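Local atomic coordinates of bacterioferritin (Rhodobacter capsulatus, PDB entry 1JGC), a protein that stores iron in a hollow shell of 24 subunits, probably oxidising Fe(2+) with dioxygen at a ferroxidase centre, and binds one heme b per dimer. Residues M1-A5 / L63-G67; Y101-R105 / K117-E121; W35-M40 / E81-L87. The contacts are given in a common frame with arbitrary orientation. Numbering follows the deposited sequence.

Overall arrangement
The four long helices 5-34, 38-64, 83-111 and 114-144 make up the ferritin bundle, and the three contacts sample both ends of it. Interaction 1 packs the N-terminal residues on the end of helix 38-64. Interaction 2 pairs helices 83-111 and 114-144 close to the turn between them, its centre 16 Å from that of interaction 1. Interaction 3 lies on the other side of the chain's centre, 41 Å from interaction 1 and 31 Å from interaction 2, centre to centre. Interaction 2 comes nearest to the dinuclear ferroxidase site, metal-free in this crystal: the Y101 side chain is about 3 Å from those of its iron ligands E18 and E127, and about 13 Å from the heme.

Interaction 1 of 3, residues M1-A5 / L63-G67; sequences MKGDA and LFLEG
M1 N has three acceptors: E66 OE2 in a salt bridge at 2.8 Å, F64 O in a hydrogen bond at 3.3 Å, and E135 OE1 of a neighbouring subunit, also by a hydrogen bond. Two residues on, G3 N donates to L65 O at 3.0 Å, where G3 and L65 have the closest CA atoms, 4.4 Å apart. M1 has psi 117°, K2 lies in the polyproline region (-65/129), and G3 (-102/170) leads to D4, the N-cap of helix 5-34. M1 O also takes a CA-H...O contact from L65 CA at 3.1 Å. M1 CB is 3.7 Å from F64 CZ (chi1 t). With chi1 t, chi2 t and chi3 near 92°, M1 SD lies 5.0 Å from the F64 ring centroid, a Met-aromatic contact, and M1 CE 4.0 Å from L65 CD2 (m, t). E66, with positive phi (62/30), is the C-prime residue: E66 N bonds to L63 O at 2.8 Å and G67 N also bonds back into the last turn. This is the Schellman C-cap of helix 38-64, with the N-terminal residues packed against it.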
loop_
_atom_site.group_PDB
_atom_site.type_symbol
_atom_site.label_atom_id
_atom_site.label_comp_id
_atom_site.label_asym_id
_atom_site.label_seq_id
_atom_site.Cartn_x
_atom_site.Cartn_y
_atom_site.Cartn_z
ATOM N N MET A 1 45.575 11.666 27.932
ATOM C CA MET A 1 46.288 10.717 28.833
ATOM C C MET A 1 47.696 10.536 28.279
ATOM O O MET A 1 47.868 10.054 27.164
ATOM C CB MET A 1 45.549 9.379 28.855
ATOM C CG MET A 1 45.995 8.437 29.955
ATOM S SD MET A 1 45.053 6.891 29.923
ATOM C CE MET A 1 46.166 5.867 28.831
ATOM N N LYS A 2 48.707 10.928 29.043
ATOM C CA LYS A 2 50.079 10.792 28.561
ATOM C C LYS A 2 50.449 9.317 28.396
ATOM O O LYS A 2 50.267 8.511 29.309
ATOM C CB LYS A 2 51.061 11.465 29.521
ATOM C CG LYS A 2 52.194 12.196 28.798
ATOM C CD LYS A 2 52.868 11.299 27.744
ATOM C CE LYS A 2 53.803 12.113 26.847
ATOM N NZ LYS A 2 54.732 12.967 27.676
ATOM N N GLY A 3 50.967 8.964 27.225
ATOM C CA GLY A 3 51.326 7.583 26.981
ATOM C C GLY A 3 52.805 7.277 27.076
ATOM O O GLY A 3 53.646 8.170 27.169
ATOM N N ASP A 4 53.123 5.991 27.064
ATOM C CA ASP A 4 54.504 5.541 27.127
ATOM C C ASP A 4 55.201 5.928 25.825
ATOM O O ASP A 4 54.776 5.519 24.743
ATOM C CB ASP A 4 54.547 4.030 27.282
ATOM C CG ASP A 4 55.953 3.506 27.414
ATOM O OD1 ASP A 4 56.449 3.458 28.565
ATOM O OD2 ASP A 4 56.564 3.158 26.371
ATOM N N ALA A 5 56.269 6.708 25.925
ATOM C CA ALA A 5 57.004 7.148 24.748
ATOM C C ALA A 5 57.277 6.043 23.729
ATOM O O ALA A 5 57.123 6.261 22.527
ATOM C CB ALA A 5 58.330 7.805 25.159
ATOM N N LEU A 63 47.097 10.334 19.133
ATOM C CA LEU A 63 46.721 11.641 19.655
ATOM C C LEU A 63 46.224 11.529 21.089
ATOM O O LEU A 63 46.542 12.359 21.927
ATOM C CB LEU A 63 45.649 12.278 18.775
ATOM C CG LEU A 63 46.124 12.784 17.412
ATOM C CD1 LEU A 63 44.935 13.302 16.622
ATOM C CD2 LEU A 63 47.155 13.877 17.608
ATOM N N PHE A 64 45.444 10.495 21.371
ATOM C CA PHE A 64 44.933 10.301 22.716
ATOM C C PHE A 64 46.078 10.138 23.716
ATOM O O PHE A 64 46.006 10.654 24.827
ATOM C CB PHE A 64 44.033 9.071 22.767
ATOM C CG PHE A 64 43.603 8.702 24.149
ATOM C CD1 PHE A 64 42.823 9.567 24.900
ATOM C CD2 PHE A 64 43.993 7.491 24.711
ATOM C CE1 PHE A 64 42.436 9.227 26.199
ATOM C CE2 PHE A 64 43.615 7.149 25.999
ATOM C CZ PHE A 64 42.834 8.020 26.747
ATOM N N LEU A 65 47.121 9.405 23.323
ATOM C CA LEU A 65 48.284 9.187 24.178
ATOM C C LEU A 65 49.176 10.412 24.148
ATOM O O LEU A 65 50.305 10.380 24.624
ATOM C CB LEU A 65 49.085 7.967 23.718
ATOM C CG LEU A 65 48.391 6.603 23.858
ATOM C CD1 LEU A 65 49.329 5.487 23.417
ATOM C CD2 LEU A 65 47.951 6.396 25.304
ATOM N N GLU A 66 48.656 11.489 23.571
ATOM C CA GLU A 66 49.361 12.759 23.472
ATOM C C GLU A 66 50.660 12.745 22.681
ATOM O O GLU A 66 51.567 13.533 22.946
ATOM C CB GLU A 66 49.589 13.328 24.872
ATOM C CG GLU A 66 48.281 13.768 25.528
ATOM C CD GLU A 66 48.413 14.086 27.002
ATOM O OE1 GLU A 66 49.382 14.779 27.388
ATOM O OE2 GLU A 66 47.531 13.648 27.773
ATOM N N GLY A 67 50.738 11.855 21.698
ATOM C CA GLY A 67 51.915 11.787 20.852
ATOM C C GLY A 67 51.606 12.551 19.577
ATOM O O GLY A 67 50.540 13.157 19.458
#

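Interaction 2 of 3, residues Y101-R105 / K117-E121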
loop_
_atom_site.group_PDB
_atom_site.type_symbol
_atom_site.label_atom_id
_atom_site.label_comp_id
_atom_site.label_asym_id
_atom_site.label_seq_id
_atom_site.Cartn_x
_atom_site.Cartn_y
_atom_site.Cartn_z
ATOM N N TYR A 101 54.060 -5.860 14.221
ATOM C CA TYR A 101 52.939 -5.837 15.158
ATOM C C TYR A 101 53.119 -6.770 16.343
ATOM O O TYR A 101 52.723 -6.432 17.456
ATOM C CB TYR A 101 51.620 -6.180 14.456
ATOM C CG TYR A 101 51.221 -5.243 13.338
ATOM C CD1 TYR A 101 51.677 -3.927 13.294
ATOM C CD2 TYR A 101 50.357 -5.671 12.332
ATOM C CE1 TYR A 101 51.280 -3.061 12.270
ATOM C CE2 TYR A 101 49.950 -4.816 11.307
ATOM C CZ TYR A 101 50.414 -3.518 11.284
ATOM O OH TYR A 101 49.991 -2.683 10.280
ATOM N N ARG A 102 53.701 -7.941 16.112
ATOM C CA ARG A 102 53.920 -8.893 17.197
ATOM C C ARG A 102 54.917 -8.328 18.214
ATOM O O ARG A 102 54.823 -8.571 19.426
ATOM C CB ARG A 102 54.429 -10.212 16.627
ATOM C CG ARG A 102 53.386 -10.902 15.780
ATOM C CD ARG A 102 53.859 -12.205 15.193
ATOM N NE ARG A 102 52.732 -12.928 14.617
ATOM C CZ ARG A 102 52.741 -13.494 13.414
ATOM N NH1 ARG A 102 53.824 -13.425 12.654
ATOM N NH2 ARG A 102 51.662 -14.124 12.960
ATOM N N GLU A 103 55.855 -7.546 17.696
ATOM C CA GLU A 103 56.892 -6.910 18.490
ATOM C C GLU A 103 56.261 -5.799 19.334
ATOM O O GLU A 103 56.413 -5.758 20.559
ATOM C CB GLU A 103 57.920 -6.333 17.531
ATOM C CG GLU A 103 59.302 -6.148 18.079
ATOM C CD GLU A 103 60.245 -5.600 17.013
ATOM O OE1 GLU A 103 60.334 -6.225 15.916
ATOM O OE2 GLU A 103 60.882 -4.549 17.280
ATOM N N ALA A 104 55.544 -4.897 18.667
ATOM C CA ALA A 104 54.885 -3.792 19.353
ATOM C C ALA A 104 53.930 -4.359 20.393
ATOM O O ALA A 104 53.884 -3.905 21.532
ATOM C CB ALA A 104 54.117 -2.930 18.353
ATOM N N ARG A 105 53.177 -5.368 19.988
ATOM C CA ARG A 105 52.211 -5.999 20.864
ATOM C C ARG A 105 52.873 -6.507 22.158
ATOM O O ARG A 105 52.379 -6.239 23.259
ATOM C CB ARG A 105 51.506 -7.118 20.084
ATOM C CG ARG A 105 50.455 -7.858 20.848
ATOM C CD ARG A 105 51.085 -9.042 21.516
ATOM N NE ARG A 105 50.229 -9.551 22.568
ATOM C CZ ARG A 105 50.692 -10.116 23.670
ATOM N NH1 ARG A 105 52.003 -10.241 23.850
ATOM N NH2 ARG A 105 49.840 -10.538 24.594
ATOM N N LYS A 117 47.651 -2.604 23.416
ATOM C CA LYS A 117 47.997 -3.996 23.182
ATOM C C LYS A 117 46.921 -4.664 22.327
ATOM O O LYS A 117 47.223 -5.331 21.332
ATOM C CB LYS A 117 48.127 -4.743 24.512
ATOM C CG LYS A 117 48.535 -6.189 24.358
ATOM C CD LYS A 117 48.193 -7.010 25.594
ATOM C CE LYS A 117 46.691 -7.098 25.784
ATOM N NZ LYS A 117 46.314 -8.102 26.817
ATOM N N ASN A 118 45.661 -4.486 22.717
ATOM C CA ASN A 118 44.567 -5.085 21.969
ATOM C C ASN A 118 44.454 -4.550 20.551
ATOM O O ASN A 118 43.988 -5.252 19.665
ATOM C CB ASN A 118 43.243 -4.905 22.706
ATOM C CG ASN A 118 43.191 -5.702 23.988
ATOM O OD1 ASN A 118 43.838 -6.744 24.102
ATOM N ND2 ASN A 118 42.418 -5.227 24.959
ATOM N N ILE A 119 44.869 -3.310 20.327
ATOM C CA ILE A 119 44.817 -2.769 18.981
ATOM C C ILE A 119 45.779 -3.584 18.121
ATOM O O ILE A 119 45.459 -3.952 16.988
ATOM C CB ILE A 119 45.221 -1.289 18.946
ATOM C CG1 ILE A 119 44.101 -0.437 19.546
ATOM C CG2 ILE A 119 45.526 -0.866 17.517
ATOM C CD1 ILE A 119 44.419 1.042 19.607
ATOM N N PHE A 120 46.959 -3.882 18.654
ATOM C CA PHE A 120 47.912 -4.680 17.894
ATOM C C PHE A 120 47.440 -6.125 17.739
ATOM O O PHE A 120 47.764 -6.781 16.744
ATOM C CB PHE A 120 49.305 -4.628 18.528
ATOM C CG PHE A 120 50.021 -3.334 18.286
ATOM C CD1 PHE A 120 50.402 -2.966 17.001
ATOM C CD2 PHE A 120 50.296 -2.466 19.335
ATOM C CE1 PHE A 120 51.045 -1.754 16.762
ATOM C CE2 PHE A 120 50.940 -1.251 19.100
ATOM C CZ PHE A 120 51.313 -0.898 17.809
ATOM N N GLU A 121 46.670 -6.627 18.702
ATOM C CA GLU A 121 46.171 -7.991 18.570
ATOM C C GLU A 121 45.090 -7.978 17.491
ATOM O O GLU A 121 44.919 -8.941 16.736
ATOM C CB GLU A 121 45.608 -8.514 19.892
ATOM C CG GLU A 121 46.636 -8.588 20.994
ATOM C CD GLU A 121 46.409 -9.758 21.936
ATOM O OE1 GLU A 121 45.301 -10.327 21.920
ATOM O OE2 GLU A 121 47.341 -10.104 22.697
#
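Two neighbouring helices of the bundle run antiparallel here, the axes of the two short segments approaching to 8.8 Å with a signed crossing angle of -160°, and F120 fills the space between them. Its chi1 is m and its CA-to-CB bond points toward segment 101-105, so the ring lies against A104: A104 CB sits over one face, 3.6 Å from the F120 ring centroid and only 13° off the normal, a CH-pi contact. At the ring's edge Y101 CD1 comes to 4.0 Å from F120 CD1, while R105 CB is 3.7 Å from F120 CB. The Y101 hydroxyl, also on a chi1 m side chain, reaches the dinuclear ferroxidase site, metal-free in this crystal, where Y101 OH makes a weak hydrogen bond to E127 OE2. F10, L11 and A14 of helix 5-34 complete the packing around Y101, A104 and F120.

The polar side is built by R105 and E121. R105 takes chi1 t and then bends at chi2 (-91°), and E121, chi1 m, turns its carboxylate to meet it. E121 OE2 therefore receives R105 NE at 2.9 Å and R105 NH2 at 3.2 Å in a salt bridge along the edge of the guanidinium. K117 packs its CD 4.0 Å from R105 NH2, but its NZ pairs with E121 OE2 of a neighbouring subunit; E121 OE2 in turn accepts K117 NZ of another neighbouring subunit. One carboxylate oxygen thus serves two positive groups, and the intrachain salt bridge becomes part of a charged network that ties subunits together.

Interaction 3 of 3, residues W35-M40 / E81-L87; sequences WGLAKM and EGPRETL
W35 and L37, at the junction of helices 5-34 and 38-64, and M40, in the first turn of helix 38-64, pack against the N-terminus of helix 83-111 at one end of the ferritin four-helix bundle. The nearest CA atoms are those of L37 and P83, 8.5 Å apart. W35 (chi1 m, chi2 -27°) precedes G36, whose positive phi (89/12) belongs to the Schellman motif ending helix 5-34; L37 (m, t) is the next N-cap, and the M40 side chain is stretched out (chi1 t, chi2 t, chi3 -144°).

E81 comes first, its O 3.6 Å from W35 CZ2. G82, the N-cap at -160/169, has its CA 3.5 Å from W35 CH2. P83 opens the helix and meets all three: its CD lies over one indole face, 4.1 Å from W35 CZ3, its CG is 3.6 Å from L37 CD1, and its O is 3.6 Å from M40 CE. T86 (chi1 p) puts CG2 at the ring edge, 4.0 Å from W35 CH2, while its OG1 donates to P83 O at 2.7 Å. L87 (m, t) closes the contact, CD2 3.7 Å from M40 CE.

Around this joint, Q32 of helix 5-34 bonds to T86 OG1, Y141 and I138 of helix 114-144 pack on P83 and L87, and A150 and F149 of helix 146-152 touch L37 and M40; R143 of a neighbouring subunit makes a cation-pi contact with W35.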
loop_
_atom_site.group_PDB
_atom_site.type_symbol
_atom_site.label_atom_id
_atom_site.label_comp_id
_atom_site.label_asym_id
_atom_site.label_seq_id
_atom_site.Cartn_x
_atom_site.Cartn_y
_atom_site.Cartn_z
ATOM N N TRP A 35 45.122 -3.907 -16.599
ATOM C CA TRP A 35 45.437 -5.210 -17.186
ATOM C C TRP A 35 44.156 -5.921 -17.595
ATOM O O TRP A 35 44.190 -6.936 -18.293
ATOM C CB TRP A 35 46.210 -6.101 -16.203
ATOM C CG TRP A 35 47.615 -5.638 -15.928
ATOM C CD1 TRP A 35 48.414 -4.909 -16.764
ATOM C CD2 TRP A 35 48.383 -5.858 -14.734
ATOM N NE1 TRP A 35 49.624 -4.656 -16.164
ATOM C CE2 TRP A 35 49.632 -5.228 -14.919
ATOM C CE3 TRP A 35 48.135 -6.525 -13.526
ATOM C CZ2 TRP A 35 50.629 -5.242 -13.941
ATOM C CZ3 TRP A 35 49.131 -6.538 -12.550
ATOM C CH2 TRP A 35 50.360 -5.900 -12.768
ATOM N N GLY A 36 43.023 -5.387 -17.154
ATOM C CA GLY A 36 41.750 -5.988 -17.487
ATOM C C GLY A 36 41.324 -7.036 -16.482
ATOM O O GLY A 36 40.393 -7.802 -16.729
ATOM N N LEU A 37 42.003 -7.080 -15.344
ATOM C CA LEU A 37 41.675 -8.045 -14.298
ATOM C C LEU A 37 40.830 -7.344 -13.232
ATOM O O LEU A 37 41.232 -7.231 -12.077
ATOM C CB LEU A 37 42.963 -8.596 -13.681
ATOM C CG LEU A 37 43.978 -9.140 -14.695
ATOM C CD1 LEU A 37 45.180 -9.720 -13.966
ATOM C CD2 LEU A 37 43.326 -10.208 -15.553
ATOM N N ALA A 38 39.648 -6.887 -13.633
ATOM C CA ALA A 38 38.746 -6.158 -12.751
ATOM C C ALA A 38 38.443 -6.811 -11.407
ATOM O O ALA A 38 38.415 -6.136 -10.380
ATOM C CB ALA A 38 37.451 -5.865 -13.481
ATOM N N LYS A 39 38.220 -8.117 -11.401
ATOM C CA LYS A 39 37.886 -8.802 -10.159
ATOM C C LYS A 39 39.048 -8.826 -9.188
ATOM O O LYS A 39 38.860 -8.760 -7.974
ATOM C CB LYS A 39 37.394 -10.211 -10.466
ATOM C CG LYS A 39 36.255 -10.172 -11.452
ATOM C CD LYS A 39 35.680 -11.520 -11.733
ATOM C CE LYS A 39 34.468 -11.379 -12.638
ATOM N NZ LYS A 39 33.897 -12.719 -12.928
ATOM N N MET A 40 40.256 -8.915 -9.724
ATOM C CA MET A 40 41.435 -8.901 -8.885
ATOM C C MET A 40 41.593 -7.458 -8.376
ATOM O O MET A 40 41.942 -7.216 -7.222
ATOM C CB MET A 40 42.637 -9.329 -9.717
ATOM C CG MET A 40 43.970 -9.231 -9.040
ATOM S SD MET A 40 45.263 -10.034 -10.032
ATOM C CE MET A 40 46.263 -10.733 -8.697
ATOM N N GLU A 81 55.001 -6.344 -11.198
ATOM C CA GLU A 81 54.858 -5.943 -12.591
ATOM C C GLU A 81 53.928 -6.887 -13.325
ATOM O O GLU A 81 53.794 -6.811 -14.549
ATOM C CB GLU A 81 56.216 -5.892 -13.296
ATOM C CG GLU A 81 57.113 -4.770 -12.791
ATOM C CD GLU A 81 58.312 -4.498 -13.695
ATOM O OE1 GLU A 81 59.096 -5.446 -13.956
ATOM O OE2 GLU A 81 58.470 -3.329 -14.137
ATOM N N GLY A 82 53.285 -7.770 -12.566
ATOM C CA GLY A 82 52.355 -8.723 -13.143
ATOM C C GLY A 82 51.395 -9.286 -12.113
ATOM O O GLY A 82 51.578 -9.084 -10.909
ATOM N N PRO A 83 50.353 -10.002 -12.552
ATOM C CA PRO A 83 49.374 -10.583 -11.624
ATOM C C PRO A 83 49.996 -11.300 -10.425
ATOM O O PRO A 83 49.769 -10.918 -9.283
ATOM C CB PRO A 83 48.578 -11.539 -12.511
ATOM C CG PRO A 83 48.603 -10.848 -13.851
ATOM C CD PRO A 83 50.025 -10.331 -13.954
ATOM N N ARG A 84 50.786 -12.336 -10.681
ATOM C CA ARG A 84 51.386 -13.096 -9.589
ATOM C C ARG A 84 52.337 -12.286 -8.714
ATOM O O ARG A 84 52.342 -12.454 -7.498
ATOM C CB ARG A 84 52.113 -14.330 -10.125
ATOM C CG ARG A 84 52.475 -15.333 -9.048
ATOM C CD ARG A 84 53.038 -16.599 -9.663
ATOM N NE ARG A 84 53.102 -17.701 -8.707
ATOM C CZ ARG A 84 53.895 -17.718 -7.644
ATOM N NH1 ARG A 84 54.695 -16.687 -7.405
ATOM N NH2 ARG A 84 53.885 -18.767 -6.825
ATOM N N GLU A 85 53.134 -11.407 -9.316
ATOM C CA GLU A 85 54.075 -10.602 -8.539
ATOM C C GLU A 85 53.375 -9.705 -7.520
ATOM O O GLU A 85 53.884 -9.520 -6.404
ATOM C CB GLU A 85 54.940 -9.711 -9.444
ATOM C CG GLU A 85 55.987 -10.433 -10.251
ATOM C CD GLU A 85 55.370 -11.361 -11.299
ATOM O OE1 GLU A 85 54.506 -10.891 -12.096
ATOM O OE2 GLU A 85 55.755 -12.566 -11.328
ATOM N N THR A 86 52.230 -9.131 -7.900
ATOM C CA THR A 86 51.508 -8.246 -6.983
ATOM C C THR A 86 51.045 -9.033 -5.758
ATOM O O THR A 86 51.050 -8.515 -4.637
ATOM C CB THR A 86 50.288 -7.544 -7.673
ATOM O OG1 THR A 86 49.381 -8.522 -8.185
ATOM C CG2 THR A 86 50.758 -6.664 -8.819
ATOM N N LEU A 87 50.661 -10.290 -5.970
ATOM C CA LEU A 87 50.238 -11.128 -4.856
ATOM C C LEU A 87 51.456 -11.344 -3.969
ATOM O O LEU A 87 51.363 -11.283 -2.745
ATOM C CB LEU A 87 49.715 -12.481 -5.355
ATOM C CG LEU A 87 48.419 -12.460 -6.160
ATOM C CD1 LEU A 87 48.061 -13.864 -6.589
ATOM C CD2 LEU A 87 47.313 -11.870 -5.310
#